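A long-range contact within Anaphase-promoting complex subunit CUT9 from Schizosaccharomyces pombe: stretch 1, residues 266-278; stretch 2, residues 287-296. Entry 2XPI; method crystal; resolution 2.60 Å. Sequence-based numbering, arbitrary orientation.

Stretch 1 (266-278) EDAAFLRSLYMLK
Stretch 2, residues 287-296: ELRRAEDYLS

How do the two backbones meet? Most of stretch 1 is a helix starting at Ala268, and stretch 2 is helical throughout, continuing a helix that begins earlier. Their axes are 9.0 Å apart at closest approach and their N-to-C directions 120° apart, signed crossing angle -120°. The backbones come closest at Ser273 and Ala291, whose CA-to-CB bonds both point toward the other stretch (CA to CA 4.7 Å); Met276 CA lies 6.5 Å from Leu288 CA. No hydrogen bond crosses, so packing alone joins the stretches, burying 514 Å².

What does Leu295 pack against? It covers the largest area, pointing toward stretch 1 with chi1 -91° and chi2 6°, both between wells. Its methyls pack against Phe270, Ser273 and Leu274, a contact that shields apolar surface from water: CD2 sits 3.2 Å from Ser273 CB and 3.9 Å from Leu274 CD1, while CD1 lies 3.9 Å from Phe270 CD1 (Phe270 chi1 t).

How does Met276 reach across? With chi1 m, chi2 t and chi3 6°, it brings CE to 3.0 Å from Ala291 CB, a very tight apolar contact, and 3.1 Å from Glu287 O. Leu288 (t, p) sets CD1 3.2 Å from Met276 O.

Where does Tyr294 lie? Its t side chain meets the start of the stretch 1 helix, with Phe270 CA at the ring edge, 3.7 Å from Tyr294 CE2. Ser273 OG lies 3.7 Å from Tyr294 CD2 and donates to Ala269 O at 2.6 Å, so the hydroxyl is satisfied within its own helix.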

# COMPACT_ATOMS: atom_id res chain seq x y z
N GLU A 266 16.79 -29.20 -20.19
CA GLU A 266 16.10 -29.83 -21.31
C GLU A 266 15.11 -28.91 -22.05
O GLU A 266 14.75 -29.16 -23.20
CB GLU A 266 15.42 -31.13 -20.86
CG GLU A 266 13.93 -31.17 -21.13
CD GLU A 266 13.25 -32.45 -20.63
OE1 GLU A 266 13.95 -33.37 -20.15
OE2 GLU A 266 12.00 -32.52 -20.72
N ASP A 267 14.67 -27.84 -21.40
CA ASP A 267 13.72 -26.91 -22.02
C ASP A 267 14.35 -25.51 -22.14
O ASP A 267 13.67 -24.50 -22.07
CB ASP A 267 12.43 -26.86 -21.19
CG ASP A 267 11.28 -26.20 -21.93
OD1 ASP A 267 10.55 -25.42 -21.29
OD2 ASP A 267 11.12 -26.46 -23.15
N ALA A 268 15.67 -25.48 -22.33
CA ALA A 268 16.41 -24.22 -22.31
C ALA A 268 15.93 -23.28 -23.40
O ALA A 268 15.90 -22.07 -23.19
CB ALA A 268 17.90 -24.46 -22.45
N ALA A 269 15.55 -23.83 -24.55
CA ALA A 269 15.22 -23.01 -25.70
C ALA A 269 13.94 -22.23 -25.51
O ALA A 269 13.76 -21.17 -26.10
CB ALA A 269 15.13 -23.83 -26.97
N PHE A 270 13.05 -22.75 -24.69
CA PHE A 270 11.78 -22.09 -24.43
C PHE A 270 12.01 -20.78 -23.69
O PHE A 270 11.54 -19.72 -24.12
CB PHE A 270 10.88 -23.01 -23.61
CG PHE A 270 9.62 -22.37 -23.11
CD1 PHE A 270 8.53 -22.19 -23.95
CD2 PHE A 270 9.51 -21.98 -21.79
CE1 PHE A 270 7.36 -21.62 -23.48
CE2 PHE A 270 8.36 -21.42 -21.31
CZ PHE A 270 7.28 -21.24 -22.16
N LEU A 271 12.75 -20.82 -22.60
CA LEU A 271 12.99 -19.60 -21.84
C LEU A 271 13.85 -18.63 -22.65
O LEU A 271 13.55 -17.45 -22.73
CB LEU A 271 13.64 -19.91 -20.49
CG LEU A 271 14.03 -18.70 -19.64
CD1 LEU A 271 12.81 -17.83 -19.28
CD2 LEU A 271 14.79 -19.15 -18.40
N ARG A 272 14.92 -19.12 -23.27
CA ARG A 272 15.76 -18.26 -24.09
C ARG A 272 14.98 -17.53 -25.18
O ARG A 272 15.21 -16.35 -25.41
CB ARG A 272 16.92 -19.04 -24.71
CG ARG A 272 17.76 -18.23 -25.66
CD ARG A 272 19.12 -18.86 -25.87
NE ARG A 272 19.03 -20.32 -25.89
CZ ARG A 272 18.59 -21.01 -26.93
NH1 ARG A 272 18.21 -20.36 -28.03
NH2 ARG A 272 18.53 -22.34 -26.87
N SER A 273 14.04 -18.23 -25.84
CA SER A 273 13.20 -17.59 -26.86
C SER A 273 12.31 -16.51 -26.25
O SER A 273 12.09 -15.46 -26.85
CB SER A 273 12.33 -18.61 -27.61
OG SER A 273 13.08 -19.70 -28.16
N LEU A 274 11.78 -16.76 -25.06
CA LEU A 274 10.99 -15.75 -24.36
C LEU A 274 11.80 -14.49 -24.15
O LEU A 274 11.31 -13.39 -24.37
CB LEU A 274 10.52 -16.28 -23.00
CG LEU A 274 9.07 -16.71 -22.79
CD1 LEU A 274 8.45 -17.29 -24.03
CD2 LEU A 274 9.01 -17.70 -21.64
N TYR A 275 13.05 -14.64 -23.72
CA TYR A 275 13.90 -13.48 -23.45
C TYR A 275 14.23 -12.71 -24.73
O TYR A 275 14.13 -11.49 -24.77
CB TYR A 275 15.18 -13.91 -22.71
CG TYR A 275 14.94 -14.16 -21.24
CD1 TYR A 275 15.97 -14.50 -20.38
CD2 TYR A 275 13.66 -14.04 -20.71
CE1 TYR A 275 15.74 -14.70 -19.04
CE2 TYR A 275 13.42 -14.25 -19.39
CZ TYR A 275 14.46 -14.58 -18.55
OH TYR A 275 14.18 -14.78 -17.21
N MET A 276 14.60 -13.43 -25.78
CA MET A 276 14.88 -12.80 -27.06
C MET A 276 13.71 -11.95 -27.56
O MET A 276 13.92 -10.96 -28.25
CB MET A 276 15.32 -13.86 -28.08
CG MET A 276 16.72 -14.43 -27.77
SD MET A 276 17.23 -15.83 -28.80
CE MET A 276 15.84 -15.79 -29.90
N LEU A 277 12.48 -12.30 -27.20
CA LEU A 277 11.33 -11.50 -27.60
C LEU A 277 11.34 -10.11 -26.98
O LEU A 277 10.63 -9.22 -27.46
CB LEU A 277 10.01 -12.17 -27.22
CG LEU A 277 9.58 -13.49 -27.86
CD1 LEU A 277 8.10 -13.67 -27.59
CD2 LEU A 277 9.85 -13.51 -29.37
N LYS A 278 12.11 -9.93 -25.91
CA LYS A 278 12.19 -8.63 -25.22
C LYS A 278 13.18 -7.67 -25.89
O LYS A 278 13.26 -6.50 -25.52
CB LYS A 278 12.59 -8.83 -23.76
CG LYS A 278 11.54 -9.52 -22.91
CD LYS A 278 10.18 -8.93 -23.22
CE LYS A 278 9.11 -9.36 -22.22
NZ LYS A 278 7.89 -8.51 -22.41
N GLU A 287 18.13 -15.23 -35.23
CA GLU A 287 17.90 -15.89 -33.96
C GLU A 287 16.48 -15.59 -33.53
O GLU A 287 15.80 -16.42 -32.94
CB GLU A 287 18.87 -15.38 -32.89
CG GLU A 287 20.31 -15.83 -33.07
CD GLU A 287 21.19 -14.73 -33.64
OE1 GLU A 287 20.68 -13.87 -34.39
OE2 GLU A 287 22.41 -14.74 -33.35
N LEU A 288 16.05 -14.38 -33.86
CA LEU A 288 14.75 -13.89 -33.44
C LEU A 288 13.60 -14.52 -34.21
O LEU A 288 12.48 -14.59 -33.71
CB LEU A 288 14.70 -12.37 -33.57
CG LEU A 288 13.60 -11.67 -32.79
CD1 LEU A 288 14.06 -11.41 -31.38
CD2 LEU A 288 13.20 -10.37 -33.44
N ARG A 289 13.85 -14.97 -35.43
CA ARG A 289 12.78 -15.51 -36.27
C ARG A 289 12.48 -16.96 -35.96
O ARG A 289 11.37 -17.43 -36.20
CB ARG A 289 13.11 -15.38 -37.76
CG ARG A 289 14.23 -16.30 -38.24
CD ARG A 289 14.24 -16.45 -39.77
NE ARG A 289 15.44 -17.14 -40.25
CZ ARG A 289 15.77 -18.40 -39.95
NH1 ARG A 289 15.00 -19.12 -39.15
NH2 ARG A 289 16.88 -18.93 -40.44
N ARG A 290 13.46 -17.68 -35.43
CA ARG A 290 13.24 -19.06 -35.03
C ARG A 290 12.69 -19.14 -33.62
O ARG A 290 11.99 -20.08 -33.26
CB ARG A 290 14.51 -19.89 -35.16
CG ARG A 290 15.74 -19.22 -34.63
CD ARG A 290 16.90 -20.20 -34.62
NE ARG A 290 18.18 -19.52 -34.59
CZ ARG A 290 18.73 -18.93 -35.65
NH1 ARG A 290 18.10 -18.93 -36.82
NH2 ARG A 290 19.91 -18.33 -35.54
N ALA A 291 13.03 -18.14 -32.81
CA ALA A 291 12.48 -18.00 -31.48
C ALA A 291 11.01 -17.73 -31.60
O ALA A 291 10.20 -18.27 -30.85
CB ALA A 291 13.14 -16.87 -30.75
N GLU A 292 10.67 -16.87 -32.55
CA GLU A 292 9.28 -16.50 -32.80
C GLU A 292 8.54 -17.69 -33.43
O GLU A 292 7.34 -17.87 -33.23
CB GLU A 292 9.22 -15.27 -33.71
CG GLU A 292 7.86 -14.57 -33.76
CD GLU A 292 6.82 -15.36 -34.56
OE1 GLU A 292 7.15 -15.87 -35.66
OE2 GLU A 292 5.66 -15.47 -34.10
N ASP A 293 9.26 -18.52 -34.18
CA ASP A 293 8.63 -19.68 -34.78
C ASP A 293 8.43 -20.79 -33.75
O ASP A 293 7.34 -21.35 -33.63
CB ASP A 293 9.44 -20.18 -35.96
CG ASP A 293 8.57 -20.39 -37.18
OD1 ASP A 293 7.59 -19.62 -37.34
OD2 ASP A 293 8.85 -21.33 -37.97
N TYR A 294 9.48 -21.09 -33.01
CA TYR A 294 9.41 -22.06 -31.94
C TYR A 294 8.24 -21.77 -31.00
O TYR A 294 7.45 -22.67 -30.69
CB TYR A 294 10.72 -22.08 -31.16
CG TYR A 294 10.76 -23.07 -30.04
CD1 TYR A 294 10.56 -24.43 -30.28
CD2 TYR A 294 11.00 -22.67 -28.74
CE1 TYR A 294 10.61 -25.36 -29.24
CE2 TYR A 294 11.04 -23.57 -27.70
CZ TYR A 294 10.85 -24.91 -27.95
OH TYR A 294 10.90 -25.81 -26.91
N LEU A 295 8.11 -20.52 -30.56
CA LEU A 295 7.05 -20.16 -29.61
C LEU A 295 5.63 -20.18 -30.21
O LEU A 295 4.66 -20.45 -29.50
CB LEU A 295 7.34 -18.80 -28.98
CG LEU A 295 8.14 -18.76 -27.67
CD1 LEU A 295 8.65 -20.12 -27.25
CD2 LEU A 295 9.26 -17.76 -27.79
N SER A 296 5.52 -19.89 -31.50
CA SER A 296 4.24 -20.00 -32.18
C SER A 296 3.80 -21.46 -32.39
O SER A 296 2.61 -21.74 -32.51
CB SER A 296 4.26 -19.24 -33.51
OG SER A 296 4.03 -17.85 -33.28